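Local structure of putative acyl-CoA thioester hydrolase YbhC (Escherichia coli K-12, 3GRH) at residues V279-R285 / Y307-T313; F328-G334 / N360-N364; Q337-D343 / P368-I374; R377-N382 / D398-M404. The protein is a putative thioesterase of the pectinesterase family, a lipoprotein of the outer membrane that neither binds pectin nor shows pectinesterase activity. All coordinates share one frame; numbering follows the deposited sequence.

Interaction 1. Residues V279-R285 / Y307-T313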
loop_
_atom_site.group_PDB
_atom_site.type_symbol
_atom_site.label_atom_id
_atom_site.label_comp_id
_atom_site.label_asym_id
_atom_site.label_seq_id
_atom_site.Cartn_x
_atom_site.Cartn_y
_atom_site.Cartn_z
ATOM N N VAL A 279 1.938 11.706 5.447
ATOM C CA VAL A 279 1.655 11.019 6.716
ATOM C C VAL A 279 1.037 9.660 6.432
ATOM O O VAL A 279 0.003 9.517 5.825
ATOM C CB VAL A 279 0.695 11.862 7.527
ATOM C CG1 VAL A 279 0.188 11.125 8.785
ATOM C CG2 VAL A 279 1.391 13.168 7.907
ATOM N N ASP A 280 1.719 8.621 6.882
ATOM C CA ASP A 280 1.277 7.239 6.749
ATOM C C ASP A 280 0.989 6.904 5.315
ATOM O O ASP A 280 -0.130 6.466 4.992
ATOM C CB ASP A 280 0.101 7.004 7.701
ATOM C CG ASP A 280 0.431 7.277 9.164
ATOM O OD1 ASP A 280 1.598 7.283 9.590
ATOM O OD2 ASP A 280 -0.552 7.463 9.983
ATOM N N ILE A 281 2.012 7.017 4.476
ATOM C CA ILE A 281 1.857 6.896 3.062
ATOM C C ILE A 281 1.386 5.486 2.705
ATOM O O ILE A 281 0.593 5.320 1.810
ATOM C CB ILE A 281 3.141 7.258 2.381
ATOM C CG1 ILE A 281 3.633 8.664 2.779
ATOM C CG2 ILE A 281 3.009 7.119 0.867
ATOM C CD1 ILE A 281 4.998 8.919 2.194
ATOM N N VAL A 282 1.946 4.475 3.338
ATOM C CA VAL A 282 1.554 3.054 3.115
ATOM C C VAL A 282 1.086 2.515 4.469
ATOM O O VAL A 282 1.823 2.522 5.402
ATOM C CB VAL A 282 2.729 2.205 2.622
ATOM C CG1 VAL A 282 2.307 0.756 2.642
ATOM C CG2 VAL A 282 3.164 2.724 1.236
ATOM N N SER A 283 -0.193 2.203 4.573
ATOM C CA SER A 283 -0.820 1.825 5.812
ATOM C C SER A 283 -1.581 0.543 5.701
ATOM O O SER A 283 -2.060 0.192 4.613
ATOM C CB SER A 283 -1.878 2.922 6.132
ATOM O OG SER A 283 -1.351 4.228 6.354
ATOM N N GLY A 284 -1.717 -0.167 6.809
ATOM C CA GLY A 284 -2.702 -1.188 6.914
ATOM C C GLY A 284 -2.267 -2.543 7.263
ATOM O O GLY A 284 -1.133 -2.778 7.749
ATOM N N ARG A 285 -3.174 -3.489 7.008
ATOM C CA ARG A 285 -3.004 -4.883 7.460
ATOM C C ARG A 285 -2.963 -5.785 6.245
ATOM O O ARG A 285 -3.896 -5.819 5.494
ATOM C CB ARG A 285 -4.197 -5.273 8.322
ATOM C CG ARG A 285 -4.085 -6.630 9.011
ATOM C CD ARG A 285 -5.054 -6.790 10.142
ATOM N NE ARG A 285 -4.730 -5.960 11.246
ATOM C CZ ARG A 285 -5.570 -5.742 12.258
ATOM N NH1 ARG A 285 -6.778 -6.316 12.314
ATOM N NH2 ARG A 285 -5.174 -4.987 13.230
ATOM N N TYR A 307 5.644 10.157 7.607
ATOM C CA TYR A 307 5.896 8.763 7.981
ATOM C C TYR A 307 5.599 7.876 6.801
ATOM O O TYR A 307 4.470 7.870 6.373
ATOM C CB TYR A 307 5.021 8.277 9.147
ATOM C CG TYR A 307 4.848 9.265 10.269
ATOM C CD1 TYR A 307 5.792 9.409 11.278
ATOM C CD2 TYR A 307 3.762 10.121 10.244
ATOM C CE1 TYR A 307 5.597 10.380 12.269
ATOM C CE2 TYR A 307 3.613 11.116 11.222
ATOM C CZ TYR A 307 4.528 11.206 12.213
ATOM O OH TYR A 307 4.332 12.163 13.232
ATOM N N VAL A 308 6.560 7.107 6.302
ATOM C CA VAL A 308 6.328 6.353 5.132
ATOM C C VAL A 308 5.417 5.175 5.376
ATOM O O VAL A 308 4.414 4.987 4.721
ATOM C CB VAL A 308 7.613 5.894 4.454
ATOM C CG1 VAL A 308 7.307 5.099 3.168
ATOM C CG2 VAL A 308 8.485 7.155 4.179
ATOM N N PHE A 309 5.776 4.332 6.360
ATOM C CA PHE A 309 5.045 3.098 6.608
ATOM C C PHE A 309 4.288 3.108 7.914
ATOM O O PHE A 309 4.840 3.480 8.964
ATOM C CB PHE A 309 6.041 1.917 6.658
ATOM C CG PHE A 309 6.699 1.634 5.382
ATOM C CD1 PHE A 309 6.010 1.078 4.314
ATOM C CD2 PHE A 309 8.025 1.900 5.265
ATOM C CE1 PHE A 309 6.646 0.906 3.106
ATOM C CE2 PHE A 309 8.677 1.643 4.088
ATOM C CZ PHE A 309 7.977 1.165 3.018
ATOM N N ALA A 310 3.011 2.692 7.877
ATOM C CA ALA A 310 2.174 2.569 9.079
ATOM C C ALA A 310 1.437 1.256 9.083
ATOM O O ALA A 310 0.220 1.183 8.796
ATOM C CB ALA A 310 1.169 3.725 9.098
ATOM N N PRO A 311 2.177 0.191 9.310
ATOM C CA PRO A 311 1.612 -1.126 9.348
ATOM C C PRO A 311 0.718 -1.334 10.610
ATOM O O PRO A 311 1.047 -0.861 11.743
ATOM C CB PRO A 311 2.842 -2.015 9.383
ATOM C CG PRO A 311 3.894 -1.224 9.877
ATOM C CD PRO A 311 3.612 0.191 9.588
ATOM N N ALA A 312 -0.332 -2.099 10.390
ATOM C CA ALA A 312 -1.319 -2.481 11.372
ATOM C C ALA A 312 -1.322 -4.010 11.590
ATOM O O ALA A 312 -2.350 -4.633 11.896
ATOM C CB ALA A 312 -2.727 -2.004 10.976
ATOM N N THR A 313 -0.198 -4.641 11.365
ATOM C CA THR A 313 -0.041 -6.050 11.394
ATOM C C THR A 313 -0.468 -6.615 12.783
ATOM O O THR A 313 -0.049 -6.125 13.857
ATOM C CB THR A 313 1.407 -6.371 11.205
ATOM O OG1 THR A 313 1.976 -5.498 10.212
ATOM C CG2 THR A 313 1.624 -7.900 10.809
HETATM O O HOH W 1 0.586 -5.455 7.908
#
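Val282 and Phe309 lie side by side at the apolar centre of this contact, with CB of Val282 3.9 Å from CD1 of the ring; Phe321 of strand 321-324, in another sheet of the helix, packs on both. Earlier in each segment, Val279 CG1 meets the edge of the Tyr307 ring, 4.0 Å from CD2. The two chains run parallel as successive rungs of the right-handed beta-helix of the pectinesterase family, and each turns a corner before its strand, at 280-282 and at 308. Backbone bonds run through the corner and on along the strand: Ile281 N donates to Tyr307 O, Val282 N to Val308 O, Ala310 N to Val282 O, Gly284 N to Ala310 O and Ala312 N to Gly284 O. Asp280, the predicted nucleophile, sits at the corner with phi and psi both positive. Its CG stands anti to the carbonyl carbon (chi1 -59°), which brings OD1 within 3.6 Å of Tyr307 CB and also beside the methyl of Ala310, while OD1 forms a salt bridge with Arg340. Ser283 OG donates back to Asp280 O over 2.9 Å, from above the carbonyl plane, and also bonds to Asn247. At the far end Arg285 bends at chi3 (-69°) and grips one oxygen side-on: NE lies 2.8 Å and NH2 3.1 Å from Ala312 O, which is in the guanidinium plane. NH2 has a second partner in Asp345. The carboxylate is thus held between carbon neighbours and an arginine in a buried setting, consistent with a fixed orientation for the predicted nucleophile.

Interaction 2. Residues F328-G334 / N360-N364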
loop_
_atom_site.group_PDB
_atom_site.type_symbol
_atom_site.label_atom_id
_atom_site.label_comp_id
_atom_site.label_asym_id
_atom_site.label_seq_id
_atom_site.Cartn_x
_atom_site.Cartn_y
_atom_site.Cartn_z
ATOM N N PHE A 328 13.990 5.799 -1.238
ATOM C CA PHE A 328 13.224 6.644 -0.347
ATOM C C PHE A 328 13.775 8.080 -0.391
ATOM O O PHE A 328 14.951 8.291 -0.208
ATOM C CB PHE A 328 13.347 6.144 1.103
ATOM C CG PHE A 328 12.743 4.791 1.326
ATOM C CD1 PHE A 328 11.458 4.647 1.735
ATOM C CD2 PHE A 328 13.429 3.661 1.021
ATOM C CE1 PHE A 328 10.852 3.404 1.881
ATOM C CE2 PHE A 328 12.811 2.433 1.190
ATOM C CZ PHE A 328 11.573 2.283 1.620
ATOM N N ASN A 329 12.944 9.031 -0.733
ATOM C CA ASN A 329 13.345 10.436 -0.888
ATOM C C ASN A 329 12.424 11.351 -0.123
ATOM O O ASN A 329 11.226 11.233 -0.212
ATOM C CB ASN A 329 13.328 10.760 -2.367
ATOM C CG ASN A 329 14.412 10.025 -3.158
ATOM O OD1 ASN A 329 15.577 10.099 -2.768
ATOM N ND2 ASN A 329 14.054 9.344 -4.259
ATOM N N ALA A 330 12.979 12.294 0.616
ATOM C CA ALA A 330 12.141 13.300 1.327
ATOM C C ALA A 330 12.691 14.706 1.164
ATOM O O ALA A 330 13.879 14.858 1.115
ATOM C CB ALA A 330 12.069 12.964 2.767
ATOM N N PHE A 331 11.797 15.686 1.064
ATOM C CA PHE A 331 12.197 17.119 0.874
ATOM C C PHE A 331 12.890 17.762 2.097
ATOM O O PHE A 331 14.113 17.798 2.149
ATOM C CB PHE A 331 10.995 17.978 0.426
ATOM C CG PHE A 331 10.494 17.633 -0.943
ATOM C CD1 PHE A 331 9.508 16.691 -1.098
ATOM C CD2 PHE A 331 11.063 18.193 -2.079
ATOM C CE1 PHE A 331 9.050 16.333 -2.357
ATOM C CE2 PHE A 331 10.615 17.826 -3.350
ATOM C CZ PHE A 331 9.607 16.909 -3.484
ATOM N N GLY A 332 12.100 18.282 3.033
ATOM C CA GLY A 332 12.556 18.983 4.237
ATOM C C GLY A 332 13.872 18.631 4.929
ATOM O O GLY A 332 14.685 17.843 4.429
ATOM N N ASP A 333 14.083 19.237 6.093
ATOM C CA ASP A 333 15.361 19.129 6.789
ATOM C C ASP A 333 15.265 18.129 7.947
ATOM O O ASP A 333 15.131 18.503 9.104
ATOM C CB ASP A 333 15.800 20.506 7.302
ATOM C CG ASP A 333 16.142 21.501 6.175
ATOM O OD1 ASP A 333 17.106 21.268 5.396
ATOM O OD2 ASP A 333 15.475 22.570 6.107
ATOM N N GLY A 334 15.308 16.844 7.618
ATOM C CA GLY A 334 15.343 15.791 8.619
ATOM C C GLY A 334 14.091 15.580 9.424
ATOM O O GLY A 334 14.154 15.076 10.527
ATOM N N ASN A 360 17.619 8.464 1.179
ATOM C CA ASN A 360 18.418 9.528 0.624
ATOM C C ASN A 360 18.232 10.635 1.572
ATOM O O ASN A 360 18.015 10.424 2.791
ATOM C CB ASN A 360 18.070 9.771 -0.870
ATOM C CG ASN A 360 18.520 8.588 -1.773
ATOM O OD1 ASN A 360 19.688 8.135 -1.710
ATOM N ND2 ASN A 360 17.541 7.983 -2.484
ATOM N N GLU A 361 18.405 11.858 1.101
ATOM C CA GLU A 361 18.345 12.933 2.011
ATOM C C GLU A 361 16.908 13.130 2.461
ATOM O O GLU A 361 15.921 12.633 1.849
ATOM C CB GLU A 361 18.936 14.222 1.402
ATOM C CG GLU A 361 19.498 15.212 2.463
ATOM C CD GLU A 361 20.708 14.695 3.283
ATOM O OE1 GLU A 361 20.858 13.461 3.452
ATOM O OE2 GLU A 361 21.529 15.548 3.754
ATOM N N GLY A 362 16.825 13.782 3.601
ATOM C CA GLY A 362 15.608 14.318 4.121
ATOM C C GLY A 362 15.034 13.594 5.291
ATOM O O GLY A 362 14.017 14.019 5.789
ATOM N N PHE A 363 15.586 12.460 5.654
ATOM C CA PHE A 363 15.043 11.685 6.774
ATOM C C PHE A 363 15.697 11.985 8.108
ATOM O O PHE A 363 16.847 12.425 8.158
ATOM C CB PHE A 363 15.084 10.190 6.482
ATOM C CG PHE A 363 14.164 9.793 5.389
ATOM C CD1 PHE A 363 12.870 9.447 5.675
ATOM C CD2 PHE A 363 14.575 9.797 4.090
ATOM C CE1 PHE A 363 12.001 9.140 4.623
ATOM C CE2 PHE A 363 13.728 9.493 3.070
ATOM C CZ PHE A 363 12.447 9.165 3.339
ATOM N N ASN A 364 14.973 11.701 9.192
ATOM C CA ASN A 364 15.485 11.811 10.550
ATOM C C ASN A 364 16.327 10.588 10.842
ATOM O O ASN A 364 15.786 9.520 11.036
ATOM C CB ASN A 364 14.311 11.895 11.527
ATOM C CG ASN A 364 14.746 12.156 12.978
ATOM O OD1 ASN A 364 15.840 11.798 13.404
ATOM N ND2 ASN A 364 13.850 12.778 13.741
#
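Phe363 crosses to the strand end at 328-330 through the outer part of its ring. CB sets out away from that strand, and with CG anti to the carbonyl carbon (chi1 -67°) the ring is carried back to it. CD1 faces Gln337 of the adjoining strand and CE1 reaches the side chains of Val308 and Leu338. CE2 comes to 3.7 Å from Phe328 O at the ring edge, and CZ lies 3.9 Å from Phe328 CB. The methyl of Ala330 sits over one face, offset toward the rim, with CB 4.0 Å from the ring centroid in a CH-pi contact. These residues belong to neighbouring turns of the parallel beta-helix, where strand 327-330 pairs with 358-359 before both chains leave the sheet in loops. Asn360 N continues the pairing by donating to Phe328 O, and Ala330 N donates to Glu361 O at 3.2 Å. The side chains of Asn329 and Asn360 run side by side, their amide planes 17° apart. Asn360 ND2 donates to Asn329 OD1 at 2.9 Å, tilted 34° from the carbonyl plane of the acceptor, while Asn329 ND2 is bound by Glu294. Gly362 has backbone angles that suit glycine, and its CA carries a C-H...O contact to Ala330 O at 3.5 Å. Further along the loops, Asn364 CB approaches Gly334 O, and Asn364 OD1 accepts from Lys367 N.

Interaction 3. Residues Q337-D343 / P368-I374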
loop_
_atom_site.group_PDB
_atom_site.type_symbol
_atom_site.label_atom_id
_atom_site.label_comp_id
_atom_site.label_asym_id
_atom_site.label_seq_id
_atom_site.Cartn_x
_atom_site.Cartn_y
_atom_site.Cartn_z
ATOM N N GLN A 337 10.153 10.575 8.648
ATOM C CA GLN A 337 10.493 9.328 9.284
ATOM C C GLN A 337 10.039 8.139 8.455
ATOM O O GLN A 337 9.202 8.250 7.603
ATOM C CB GLN A 337 9.875 9.329 10.688
ATOM C CG GLN A 337 10.648 10.200 11.628
ATOM C CD GLN A 337 9.931 10.465 12.956
ATOM O OE1 GLN A 337 8.816 11.018 12.950
ATOM N NE2 GLN A 337 10.569 10.154 14.057
ATOM N N LEU A 338 10.664 6.974 8.681
ATOM C CA LEU A 338 10.379 5.776 7.880
ATOM C C LEU A 338 9.074 5.173 8.246
ATOM O O LEU A 338 8.444 4.459 7.419
ATOM C CB LEU A 338 11.487 4.795 8.012
ATOM C CG LEU A 338 12.851 5.196 7.505
ATOM C CD1 LEU A 338 13.844 4.091 7.906
ATOM C CD2 LEU A 338 12.762 5.391 6.009
ATOM N N GLY A 339 8.585 5.399 9.483
ATOM C CA GLY A 339 7.316 4.809 9.807
ATOM C C GLY A 339 6.908 4.930 11.258
ATOM O O GLY A 339 7.615 5.512 12.073
ATOM N N ARG A 340 5.772 4.330 11.565
ATOM C CA ARG A 340 5.227 4.241 12.950
ATOM C C ARG A 340 4.167 3.176 12.909
ATOM O O ARG A 340 3.600 2.836 11.879
ATOM C CB ARG A 340 4.631 5.526 13.470
ATOM C CG ARG A 340 3.552 6.075 12.602
ATOM C CD ARG A 340 3.073 7.393 13.139
ATOM N NE ARG A 340 1.984 7.960 12.355
ATOM C CZ ARG A 340 1.324 9.067 12.689
ATOM N NH1 ARG A 340 1.628 9.764 13.790
ATOM N NH2 ARG A 340 0.331 9.488 11.928
ATOM N N SER A 341 3.942 2.526 14.035
ATOM C CA SER A 341 2.939 1.482 14.032
ATOM C C SER A 341 1.540 2.074 14.095
ATOM O O SER A 341 1.319 3.081 14.766
ATOM C CB SER A 341 3.186 0.545 15.247
ATOM O OG SER A 341 2.193 -0.502 15.345
ATOM N N LEU A 342 0.607 1.468 13.361
ATOM C CA LEU A 342 -0.789 1.913 13.319
ATOM C C LEU A 342 -1.552 1.025 14.291
ATOM O O LEU A 342 -2.026 -0.048 13.931
ATOM C CB LEU A 342 -1.340 1.788 11.876
ATOM C CG LEU A 342 -2.771 2.149 11.562
ATOM C CD1 LEU A 342 -3.052 3.559 11.999
ATOM C CD2 LEU A 342 -3.015 2.016 10.070
ATOM N N ASP A 343 -1.619 1.488 15.555
ATOM C CA ASP A 343 -2.111 0.667 16.658
ATOM C C ASP A 343 -3.645 0.781 16.756
ATOM O O ASP A 343 -4.210 1.388 17.648
ATOM C CB ASP A 343 -1.450 1.077 17.948
ATOM C CG ASP A 343 -0.063 0.543 18.122
ATOM O OD1 ASP A 343 0.481 -0.167 17.229
ATOM O OD2 ASP A 343 0.474 0.868 19.216
ATOM N N PRO A 368 14.455 7.343 13.145
ATOM C CA PRO A 368 13.703 7.072 11.948
ATOM C C PRO A 368 12.314 6.499 12.134
ATOM O O PRO A 368 11.542 6.522 11.219
ATOM C CB PRO A 368 14.585 6.041 11.219
ATOM C CG PRO A 368 15.372 5.442 12.321
ATOM C CD PRO A 368 15.633 6.471 13.285
ATOM N N TRP A 369 12.018 5.988 13.317
ATOM C CA TRP A 369 10.736 5.427 13.628
ATOM C C TRP A 369 10.066 6.191 14.765
ATOM O O TRP A 369 10.641 6.446 15.835
ATOM C CB TRP A 369 10.897 3.973 14.014
ATOM C CG TRP A 369 11.652 3.107 13.082
ATOM C CD1 TRP A 369 12.879 2.604 13.282
ATOM C CD2 TRP A 369 11.206 2.582 11.801
ATOM N NE1 TRP A 369 13.241 1.782 12.210
ATOM C CE2 TRP A 369 12.200 1.794 11.304
ATOM C CE3 TRP A 369 10.006 2.708 11.071
ATOM C CZ2 TRP A 369 12.065 1.124 10.098
ATOM C CZ3 TRP A 369 9.887 2.056 9.894
ATOM C CH2 TRP A 369 10.883 1.290 9.421
ATOM N N ALA A 370 8.841 6.589 14.501
ATOM C CA ALA A 370 8.056 7.412 15.430
ATOM C C ALA A 370 7.206 6.588 16.387
ATOM O O ALA A 370 6.931 5.406 16.177
ATOM C CB ALA A 370 7.167 8.359 14.622
ATOM N N ASP A 371 6.691 7.251 17.417
ATOM C CA ASP A 371 5.728 6.580 18.284
ATOM C C ASP A 371 4.453 6.206 17.539
ATOM O O ASP A 371 4.115 6.803 16.489
ATOM C CB ASP A 371 5.324 7.500 19.404
ATOM C CG ASP A 371 6.485 7.944 20.251
ATOM O OD1 ASP A 371 7.637 7.448 20.094
ATOM O OD2 ASP A 371 6.242 8.853 21.111
ATOM N N ALA A 372 3.698 5.261 18.093
ATOM C CA ALA A 372 2.517 4.735 17.366
ATOM C C ALA A 372 1.389 5.714 17.270
ATOM O O ALA A 372 1.182 6.539 18.181
ATOM C CB ALA A 372 2.015 3.477 18.016
ATOM N N VAL A 373 0.677 5.644 16.150
ATOM C CA VAL A 373 -0.512 6.464 16.020
ATOM C C VAL A 373 -1.647 5.728 16.737
ATOM O O VAL A 373 -1.651 4.489 16.867
ATOM C CB VAL A 373 -0.767 6.893 14.578
ATOM C CG1 VAL A 373 -0.954 5.744 13.733
ATOM C CG2 VAL A 373 -1.959 7.894 14.471
ATOM N N ILE A 374 -2.567 6.545 17.271
ATOM C CA ILE A 374 -3.790 6.107 17.953
ATOM C C ILE A 374 -3.480 5.838 19.414
ATOM O O ILE A 374 -4.083 6.433 20.303
ATOM C CB ILE A 374 -4.529 4.909 17.253
ATOM C CG1 ILE A 374 -5.023 5.355 15.858
ATOM C CG2 ILE A 374 -5.743 4.452 18.080
ATOM C CD1 ILE A 374 -5.508 4.225 14.979
HETATM O O HOH W 2 3.616 9.398 15.867
HETATM O O HOH W 3 5.633 3.041 16.383
#
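Arg340 and Val373 meet with the guanidinium laid flat over the valine: CB of Val373 lies over the centre of one face, 3.6 Å from CZ. The arginine takes the crowded position at chi1 (56°), with CG between its backbone N and carbonyl carbon, then runs extended to NE, which forms a salt bridge with Asp280. In the guanidinium plane a water bridges NH1 to Asp371 O. Arg340 is a substrate-binding residue by similarity to related enzymes, so Val373 probably packs against part of the active-site region. On the other side of the sheet Trp369 turns its indole over Leu338, whose CB stands 3.9 Å from the centroid of the six-membered ring. The same ring presses against the backbone of Gly339, with CE3 3.4 Å from its N. Leu342 and Val373 run side by side and are tight, 3.5 Å between CD1 and CG1. Four backbone bonds join the chains: Leu338 N to Pro368 O, Ala370 N to Gly339 O, Val373 N to Ser341 O and Asp343 N to Val373 O. Strand 369-373 is the last beside 337-342, whose other neighbour is 307-311, while Trp369 reaches inward onto strand 351-355 and Met404 of strand 403-407.

Interaction 4. Residues R377-N382 / D398-M404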
loop_
_atom_site.group_PDB
_atom_site.type_symbol
_atom_site.label_atom_id
_atom_site.label_comp_id
_atom_site.label_asym_id
_atom_site.label_seq_id
_atom_site.Cartn_x
_atom_site.Cartn_y
_atom_site.Cartn_z
ATOM N N ARG A 377 1.901 4.786 21.676
ATOM C CA ARG A 377 2.849 3.874 22.263
ATOM C C ARG A 377 4.270 4.265 21.855
ATOM O O ARG A 377 4.579 4.355 20.660
ATOM C CB ARG A 377 2.561 2.474 21.792
ATOM C CG ARG A 377 3.606 1.488 22.260
ATOM C CD ARG A 377 3.289 0.055 21.891
ATOM N NE ARG A 377 2.993 -0.201 20.467
ATOM C CZ ARG A 377 3.556 -1.132 19.716
ATOM N NH1 ARG A 377 4.556 -1.874 20.181
ATOM N NH2 ARG A 377 3.128 -1.270 18.490
ATOM N N PRO A 378 5.134 4.551 22.812
ATOM C CA PRO A 378 6.456 5.029 22.440
ATOM C C PRO A 378 7.231 4.036 21.600
ATOM O O PRO A 378 7.135 2.848 21.830
ATOM C CB PRO A 378 7.131 5.234 23.797
ATOM C CG PRO A 378 6.009 5.512 24.702
ATOM C CD PRO A 378 4.913 4.620 24.276
ATOM N N PHE A 379 8.015 4.518 20.629
ATOM C CA PHE A 379 8.776 3.594 19.825
ATOM C C PHE A 379 9.802 2.906 20.709
ATOM O O PHE A 379 10.441 3.573 21.556
ATOM C CB PHE A 379 9.513 4.249 18.688
ATOM C CG PHE A 379 10.323 3.292 17.939
ATOM C CD1 PHE A 379 9.702 2.387 17.083
ATOM C CD2 PHE A 379 11.708 3.253 18.042
ATOM C CE1 PHE A 379 10.441 1.447 16.362
ATOM C CE2 PHE A 379 12.438 2.285 17.342
ATOM C CZ PHE A 379 11.811 1.404 16.490
ATOM N N ALA A 380 9.945 1.595 20.552
ATOM C CA ALA A 380 10.920 0.805 21.332
ATOM C C ALA A 380 11.550 -0.226 20.475
ATOM O O ALA A 380 10.915 -1.178 20.073
ATOM C CB ALA A 380 10.187 0.097 22.506
ATOM N N GLY A 381 12.807 -0.031 20.142
ATOM C CA GLY A 381 13.508 -0.922 19.286
ATOM C C GLY A 381 14.247 -1.932 20.127
ATOM O O GLY A 381 14.831 -1.591 21.157
ATOM N N ASN A 382 14.230 -3.184 19.689
ATOM C CA ASN A 382 14.879 -4.268 20.432
ATOM C C ASN A 382 16.263 -4.555 19.910
ATOM O O ASN A 382 16.442 -4.931 18.772
ATOM C CB ASN A 382 14.084 -5.543 20.290
ATOM C CG ASN A 382 14.561 -6.647 21.175
ATOM O OD1 ASN A 382 15.590 -6.545 21.936
ATOM N ND2 ASN A 382 13.818 -7.718 21.140
ATOM N N ASP A 398 8.510 -10.181 19.623
ATOM C CA ASP A 398 8.243 -9.786 21.042
ATOM C C ASP A 398 7.314 -8.581 21.088
ATOM O O ASP A 398 7.567 -7.566 20.434
ATOM C CB ASP A 398 9.625 -9.471 21.640
ATOM C CG ASP A 398 9.613 -9.185 23.109
ATOM O OD1 ASP A 398 8.564 -8.824 23.682
ATOM O OD2 ASP A 398 10.713 -9.362 23.741
ATOM N N THR A 399 6.186 -8.701 21.805
ATOM C CA THR A 399 5.207 -7.672 21.812
ATOM C C THR A 399 5.608 -6.501 22.678
ATOM O O THR A 399 4.920 -5.481 22.684
ATOM C CB THR A 399 3.827 -8.154 22.218
ATOM O OG1 THR A 399 3.910 -8.776 23.488
ATOM C CG2 THR A 399 3.258 -9.111 21.195
ATOM N N ASN A 400 6.675 -6.642 23.449
ATOM C CA ASN A 400 7.209 -5.574 24.278
ATOM C C ASN A 400 8.004 -4.529 23.520
ATOM O O ASN A 400 8.352 -3.455 24.063
ATOM C CB ASN A 400 8.053 -6.090 25.429
ATOM C CG ASN A 400 7.296 -7.016 26.351
ATOM O OD1 ASN A 400 7.746 -8.186 26.601
ATOM N ND2 ASN A 400 6.168 -6.575 26.790
ATOM N N TYR A 401 8.279 -4.843 22.259
ATOM C CA TYR A 401 9.002 -3.951 21.386
ATOM C C TYR A 401 8.298 -3.801 20.054
ATOM O O TYR A 401 7.466 -4.628 19.667
ATOM C CB TYR A 401 10.408 -4.517 21.142
ATOM C CG TYR A 401 11.178 -4.596 22.409
ATOM C CD1 TYR A 401 11.891 -3.504 22.882
ATOM C CD2 TYR A 401 11.250 -5.760 23.074
ATOM C CE1 TYR A 401 12.621 -3.567 23.988
ATOM C CE2 TYR A 401 11.958 -5.833 24.256
ATOM C CZ TYR A 401 12.628 -4.741 24.702
ATOM O OH TYR A 401 13.343 -4.802 25.884
ATOM N N ASN A 402 8.726 -2.806 19.273
ATOM C CA ASN A 402 8.213 -2.678 17.932
ATOM C C ASN A 402 8.895 -3.693 17.014
ATOM O O ASN A 402 9.852 -4.332 17.386
ATOM C CB ASN A 402 8.427 -1.238 17.475
ATOM C CG ASN A 402 7.397 -0.294 18.012
ATOM O OD1 ASN A 402 6.241 -0.179 17.501
ATOM N ND2 ASN A 402 7.739 0.374 19.079
ATOM N N ARG A 403 8.377 -3.816 15.819
ATOM C CA ARG A 403 8.800 -4.767 14.803
ATOM C C ARG A 403 9.077 -4.054 13.495
ATOM O O ARG A 403 8.724 -4.495 12.416
ATOM C CB ARG A 403 7.694 -5.808 14.606
ATOM C CG ARG A 403 7.397 -6.615 15.798
ATOM C CD ARG A 403 6.665 -7.895 15.468
ATOM N NE ARG A 403 5.314 -7.604 14.957
ATOM C CZ ARG A 403 4.480 -8.490 14.475
ATOM N NH1 ARG A 403 4.890 -9.714 14.366
ATOM N NH2 ARG A 403 3.276 -8.137 14.086
ATOM N N MET A 404 9.844 -2.983 13.611
ATOM C CA MET A 404 10.299 -2.161 12.488
ATOM C C MET A 404 11.832 -2.238 12.402
ATOM O O MET A 404 12.577 -1.844 13.316
ATOM C CB MET A 404 9.682 -0.749 12.693
ATOM C CG MET A 404 8.248 -0.936 12.875
ATOM S SD MET A 404 7.443 0.207 13.824
ATOM C CE MET A 404 6.961 1.006 12.395
HETATM O O HOH W 4 12.472 -3.766 17.547
#
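Asn402 is wedged between an arginine and an aromatic ring, its amide nearly parallel to both: 24° from the guanidinium plane of Arg377 and 18° from the ring of Phe379. It belongs to the stretch leading into strand 403-407, the last of its sheet in the beta-helix, and meets the loop that follows strand 369-373. CB of Asn402 packs 3.5 Å from Phe379 CE1. Its backbone N donates to Ala380 O at 2.8 Å. Arg377 bends at chi3 (53°), so that the end of the Asn402 amide lies over one face of its guanidinium, toward the rim, while NE forms a salt bridge with Asp343 and NH2 bonds to Asn349. Beyond Phe379, Met404 SD stands at the ring edge, 5.4 Å from the centroid, a Met-aromatic contact. CB of Asn382 lies 4.0 Å from the Tyr401 ring centroid in a CH-pi contact and its amide stacks on the ring, while OD1 accepts from Gly384 N. Before Tyr401, Asp398 begins a type I turn and forms an Asx turn, its OD1 accepting from Asn400 N at 2.9 Å. One water joins the segments, accepting from Asn382 N at 2.8 Å and donating to Asn402 O at 2.7 Å.

In the fold
Interaction 1 is wholly buried, whereas interactions 2, 3 and 4 are only partly so. Interactions 1 and 3 are neighbouring parallel pairings in the beta-helix, joined where strand 307-311 meets 337-342 and where Asp280 binds Arg340; the predicted nucleophile and the residue that binds substrate by similarity come from rungs two apart. Interaction 2 lies around another corner and relies on an aromatic ring and an asparagine pair, touching interaction 1 through Phe309, Phe328 and Val308. Interaction 4 relies on flat groups set against one another, mostly in loops, with a single backbone bond between its segments; it joins interaction 3 through probable bonds from Ala372 N to Arg377 O and from Phe379 N to the Asp371 side chain.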